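Local atomic coordinates of Trypsin/chymotrypsin inhibitor (Alocasia macrorrhizos, PDB entry 5YCZ), a protein that inhibits the serine proteases trypsin and alpha-chymotrypsin, as a homodimeric Kunitz-type inhibitor of the plant beta-trefoil family. Residues Gly28-Leu32 with Ser52-Leu56; Leu41-Gln45 with Asn163-Asn167. All blocks are in the same frame, centred on the assembly; numbering follows the deposited sequence.

Contact 1. Residues Gly28-Leu32 with Ser52-Leu56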
loop_
_atom_site.group_PDB
_atom_site.type_symbol
_atom_site.label_atom_id
_atom_site.label_comp_id
_atom_site.label_asym_id
_atom_site.label_seq_id
_atom_site.Cartn_x
_atom_site.Cartn_y
_atom_site.Cartn_z
ATOM N N GLY A 28 0.712 -19.655 -10.420
ATOM C CA GLY A 28 0.438 -18.919 -9.203
ATOM C C GLY A 28 0.021 -17.468 -9.429
ATOM O O GLY A 28 0.149 -16.907 -10.518
ATOM N N GLY A 29 -0.497 -16.861 -8.364
ATOM C CA GLY A 29 -0.828 -15.449 -8.390
ATOM C C GLY A 29 0.400 -14.537 -8.480
ATOM O O GLY A 29 1.524 -14.960 -8.765
ATOM N N LEU A 30 0.166 -13.249 -8.208
ATOM C CA LEU A 30 1.208 -12.232 -8.328
ATOM C C LEU A 30 1.787 -11.866 -6.965
ATOM O O LEU A 30 1.112 -11.962 -5.937
ATOM C CB LEU A 30 0.679 -10.972 -9.019
ATOM C CG LEU A 30 -0.069 -11.220 -10.330
ATOM C CD1 LEU A 30 -0.360 -9.930 -11.091
ATOM C CD2 LEU A 30 0.732 -12.127 -11.198
ATOM N N THR A 31 3.047 -11.435 -6.974
ATOM C CA THR A 31 3.780 -11.064 -5.773
ATOM C C THR A 31 4.902 -10.094 -6.181
ATOM O O THR A 31 4.877 -9.520 -7.277
ATOM C CB THR A 31 4.277 -12.333 -5.048
ATOM O OG1 THR A 31 4.963 -11.995 -3.824
ATOM C CG2 THR A 31 5.191 -13.155 -5.954
ATOM N N LEU A 32 5.871 -9.903 -5.287
ATOM C CA LEU A 32 6.976 -8.975 -5.457
ATOM C C LEU A 32 8.275 -9.743 -5.272
ATOM O O LEU A 32 8.381 -10.545 -4.346
ATOM C CB LEU A 32 6.897 -7.845 -4.431
ATOM C CG LEU A 32 5.760 -6.847 -4.599
ATOM C CD1 LEU A 32 5.838 -5.698 -3.592
ATOM C CD2 LEU A 32 5.815 -6.318 -6.021
ATOM N N SER A 52 -2.827 -17.968 -4.766
ATOM C CA SER A 52 -3.358 -16.623 -4.595
ATOM C C SER A 52 -2.295 -15.533 -4.696
ATOM O O SER A 52 -2.641 -14.394 -5.031
ATOM C CB SER A 52 -4.116 -16.519 -3.257
ATOM O OG SER A 52 -3.320 -16.016 -2.188
ATOM N N GLY A 53 -1.021 -15.846 -4.450
ATOM C CA GLY A 53 -0.007 -14.799 -4.455
ATOM C C GLY A 53 -0.212 -13.855 -3.285
ATOM O O GLY A 53 -0.537 -14.274 -2.169
ATOM N N ARG A 54 -0.037 -12.565 -3.536
ATOM C CA ARG A 54 -0.289 -11.528 -2.549
ATOM C C ARG A 54 -1.440 -10.635 -2.990
ATOM O O ARG A 54 -1.750 -10.545 -4.184
ATOM C CB ARG A 54 0.963 -10.673 -2.321
ATOM C CG ARG A 54 1.930 -11.331 -1.383
ATOM C CD ARG A 54 3.142 -10.464 -1.228
ATOM N NE ARG A 54 4.312 -11.275 -0.946
ATOM C CZ ARG A 54 4.839 -11.426 0.263
ATOM N NH1 ARG A 54 4.300 -10.797 1.310
ATOM N NH2 ARG A 54 5.914 -12.199 0.423
ATOM N N PRO A 55 -2.091 -9.956 -2.050
ATOM C CA PRO A 55 -3.275 -9.159 -2.406
ATOM C C PRO A 55 -2.911 -7.885 -3.158
ATOM O O PRO A 55 -1.936 -7.201 -2.834
ATOM C CB PRO A 55 -3.906 -8.829 -1.049
ATOM C CG PRO A 55 -3.283 -9.775 -0.076
ATOM C CD PRO A 55 -1.912 -10.077 -0.596
ATOM N N LEU A 56 -3.729 -7.562 -4.151
ATOM C CA LEU A 56 -3.654 -6.307 -4.870
ATOM C C LEU A 56 -4.875 -5.459 -4.558
ATOM O O LEU A 56 -5.914 -5.959 -4.118
ATOM C CB LEU A 56 -3.568 -6.544 -6.379
ATOM C CG LEU A 56 -2.324 -7.296 -6.829
ATOM C CD1 LEU A 56 -2.619 -8.091 -8.064
ATOM C CD2 LEU A 56 -1.197 -6.316 -7.088
HETATM O O HOH W 1 -2.023 -12.324 -6.353
#

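Contact 2. Residues Leu41-Gln45 with Asn163-Asn167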
loop_
_atom_site.group_PDB
_atom_site.type_symbol
_atom_site.label_atom_id
_atom_site.label_comp_id
_atom_site.label_asym_id
_atom_site.label_seq_id
_atom_site.Cartn_x
_atom_site.Cartn_y
_atom_site.Cartn_z
ATOM N N LEU A 41 11.782 -3.988 -5.754
ATOM C CA LEU A 41 11.099 -5.211 -6.135
ATOM C C LEU A 41 10.386 -5.010 -7.463
ATOM O O LEU A 41 9.953 -3.899 -7.794
ATOM C CB LEU A 41 10.092 -5.622 -5.061
ATOM C CG LEU A 41 10.596 -5.491 -3.622
ATOM C CD1 LEU A 41 9.542 -6.014 -2.687
ATOM C CD2 LEU A 41 11.884 -6.270 -3.438
ATOM N N ASN A 42 10.289 -6.093 -8.235
ATOM C CA ASN A 42 9.487 -6.154 -9.448
ATOM C C ASN A 42 8.251 -7.016 -9.217
ATOM O O ASN A 42 8.216 -7.868 -8.326
ATOM C CB ASN A 42 10.288 -6.729 -10.625
ATOM C CG ASN A 42 11.548 -5.979 -10.883
ATOM O OD1 ASN A 42 11.552 -4.749 -10.946
ATOM N ND2 ASN A 42 12.639 -6.703 -11.025
ATOM N N VAL A 43 7.240 -6.809 -10.050
ATOM C CA VAL A 43 6.061 -7.665 -10.023
ATOM C C VAL A 43 6.399 -8.996 -10.680
ATOM O O VAL A 43 6.942 -9.038 -11.790
ATOM C CB VAL A 43 4.880 -6.967 -10.706
ATOM C CG1 VAL A 43 3.593 -7.796 -10.576
ATOM C CG2 VAL A 43 4.674 -5.635 -10.019
ATOM N N ALA A 44 6.096 -10.090 -9.985
ATOM C CA ALA A 44 6.481 -11.430 -10.411
ATOM C C ALA A 44 5.340 -12.403 -10.155
ATOM O O ALA A 44 4.501 -12.180 -9.282
ATOM C CB ALA A 44 7.737 -11.918 -9.676
ATOM N N GLN A 45 5.315 -13.494 -10.914
ATOM C CA GLN A 45 4.384 -14.581 -10.639
ATOM C C GLN A 45 4.986 -15.509 -9.591
ATOM O O GLN A 45 6.087 -16.043 -9.789
ATOM C CB GLN A 45 4.047 -15.374 -11.910
ATOM C CG GLN A 45 3.289 -16.677 -11.641
ATOM C CD GLN A 45 2.791 -17.387 -12.896
ATOM O OE1 GLN A 45 3.558 -18.027 -13.637
ATOM N NE2 GLN A 45 1.478 -17.309 -13.118
ATOM N N ASN A 163 12.994 -15.286 -11.657
ATOM C CA ASN A 163 11.574 -15.075 -11.496
ATOM C C ASN A 163 10.890 -14.952 -12.838
ATOM O O ASN A 163 11.514 -14.653 -13.863
ATOM C CB ASN A 163 11.306 -13.838 -10.659
ATOM C CG ASN A 163 11.727 -14.033 -9.224
ATOM O OD1 ASN A 163 12.786 -13.564 -8.802
ATOM N ND2 ASN A 163 10.919 -14.765 -8.475
ATOM N N VAL A 164 9.589 -15.216 -12.806
ATOM C CA VAL A 164 8.693 -14.931 -13.916
ATOM C C VAL A 164 8.158 -13.519 -13.722
ATOM O O VAL A 164 7.574 -13.202 -12.682
ATOM C CB VAL A 164 7.560 -15.955 -13.970
ATOM C CG1 VAL A 164 6.515 -15.531 -14.945
ATOM C CG2 VAL A 164 8.136 -17.314 -14.328
ATOM N N LEU A 165 8.401 -12.656 -14.691
ATOM C CA LEU A 165 8.016 -11.259 -14.575
ATOM C C LEU A 165 6.874 -11.000 -15.553
ATOM O O LEU A 165 6.395 -11.922 -16.229
ATOM C CB LEU A 165 9.232 -10.343 -14.804
ATOM C CG LEU A 165 10.404 -10.454 -13.792
ATOM C CD1 LEU A 165 11.162 -9.181 -13.739
ATOM C CD2 LEU A 165 9.952 -10.758 -12.383
ATOM N N LEU A 166 6.404 -9.753 -15.600
ATOM C CA LEU A 166 5.356 -9.341 -16.533
ATOM C C LEU A 166 5.943 -8.381 -17.556
ATOM O O LEU A 166 6.397 -7.299 -17.185
ATOM C CB LEU A 166 4.197 -8.662 -15.808
ATOM C CG LEU A 166 3.430 -9.508 -14.771
ATOM C CD1 LEU A 166 2.364 -8.640 -14.103
ATOM C CD2 LEU A 166 2.797 -10.744 -15.409
ATOM N N ASN A 167 5.926 -8.766 -18.825
ATOM C CA ASN A 167 6.341 -7.880 -19.908
ATOM C C ASN A 167 5.163 -7.654 -20.843
ATOM O O ASN A 167 4.055 -8.123 -20.592
ATOM C CB ASN A 167 7.550 -8.453 -20.665
ATOM C CG ASN A 167 7.222 -9.739 -21.438
ATOM O OD1 ASN A 167 6.299 -10.477 -21.095
ATOM N ND2 ASN A 167 8.026 -10.030 -22.448
HETATM O O HOH W 2 7.397 -7.620 -13.930
#

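Contact 1. Residues Gly28-Leu32 with Ser52-Leu56
Where the strand beginning at Leu30 passes the turn that leads into Pro55 and Leu56, one direct backbone hydrogen bond joins the two segments: Arg54 N donates to Leu30 O over 2.7 Å and almost in line (169°). The same carbonyl meets a CA-H...O contact, Gly53 CA to Leu30 O at 3.4 Å. Leu30 N gives its proton to water 1 at 3.0 Å; the water lies 2.5 Å from Ser52 O and 2.8 Å from Arg54 O, carbonyls that Leu30 N does not reach itself (4.4 Å to Ser52 O). Glycines suit the close crossing, for the CA atoms of Gly29 and Gly53 lie 4.1 Å apart and a CB on either would run into the facing backbone; Gly53 also has a positive phi. Farther along, Arg54 NE donates to Thr31 OG1 at 3.0 Å, while NH1 is held by a salt bridge to Glu80. On the buried side Leu30 CD1 touches Leu56 CD1 at 4.2 Å, and both leucines rest on Ala20 of strand 18-22. Leu56 belongs to the predicted reactive bond with Ala57, yet here it is buried. The contact ties the first hairpin of the beta-trefoil to barrel strand 55-60 of the same repeat. With Leu30 satisfied at both NH and CO, and Arg54 bonded through backbone and side chain, a directional polar seam overlies a leucine contact.

Contact 2. Residues Leu41-Gln45 with Asn163-Asn167
Asn42 opens the contact, its ND2 lying 4.0 Å from Leu165 CD1; the amide's main tie is elsewhere, since OD1 is hydrogen-bonded to Thr100, a polar end suited to this partly exposed place. Val43 follows with a buried side chain whose CG1 meets Leu166 CD1 at 3.8 Å, two branched apolar groups packing near Trp90 and Leu157. Val43 O meets no backbone donor of the other strand directly; it touches Leu165 CD2 at 3.5 Å and lies 2.6 Å from water 2, which accepts from Leu166 N at 2.9 Å. The short strands 42-45 and 164-167 run 116° apart, far from ideal antiparallel, and the water takes the place of a second backbone bond. They join the hairpin 30-33/42-45 of the first repeat to the hairpin 153-159/164-168 of the third, within the hairpin triplet that caps a beta-trefoil barrel. Ala44 comes next, and its small side chain allows close approach: Ala44 CA lies 3.1 Å from Val164 O in a CA-H...O contact, and its CB 3.7 Å from Leu165 CD2. Last, Gln45 N donates to Val164 O at 2.9 Å (155°). Gln45 CB also lies 3.9 Å from Val164 CG1, while its amide NE2 is hydrogen-bonded to Gly28 O.

How the contacts relate
Both contacts are partly buried, and their centres lie 10 Å apart. Each has three buried residues, but contact 1 alone includes an exposed one, Arg54. They share one sheet through neighbouring strands 30-33 and 42-45: Thr31 N lies 2.8 Å from Ala44 O and Gly28 O lies 2.9 Å from Gln45 NE2, both probable hydrogen bonds. Contact 1 runs from the first hairpin to barrel strand 55-60; contact 2 runs from the same hairpin to that of the third repeat. The chemistry differs accordingly. Contact 1 sets two glycines at close range and bonds an exposed arginine to Leu30 and Thr31; contact 2 has no charged side chain and depends more on valine, alanine and leucine. Each has one direct backbone hydrogen bond and one water between backbones.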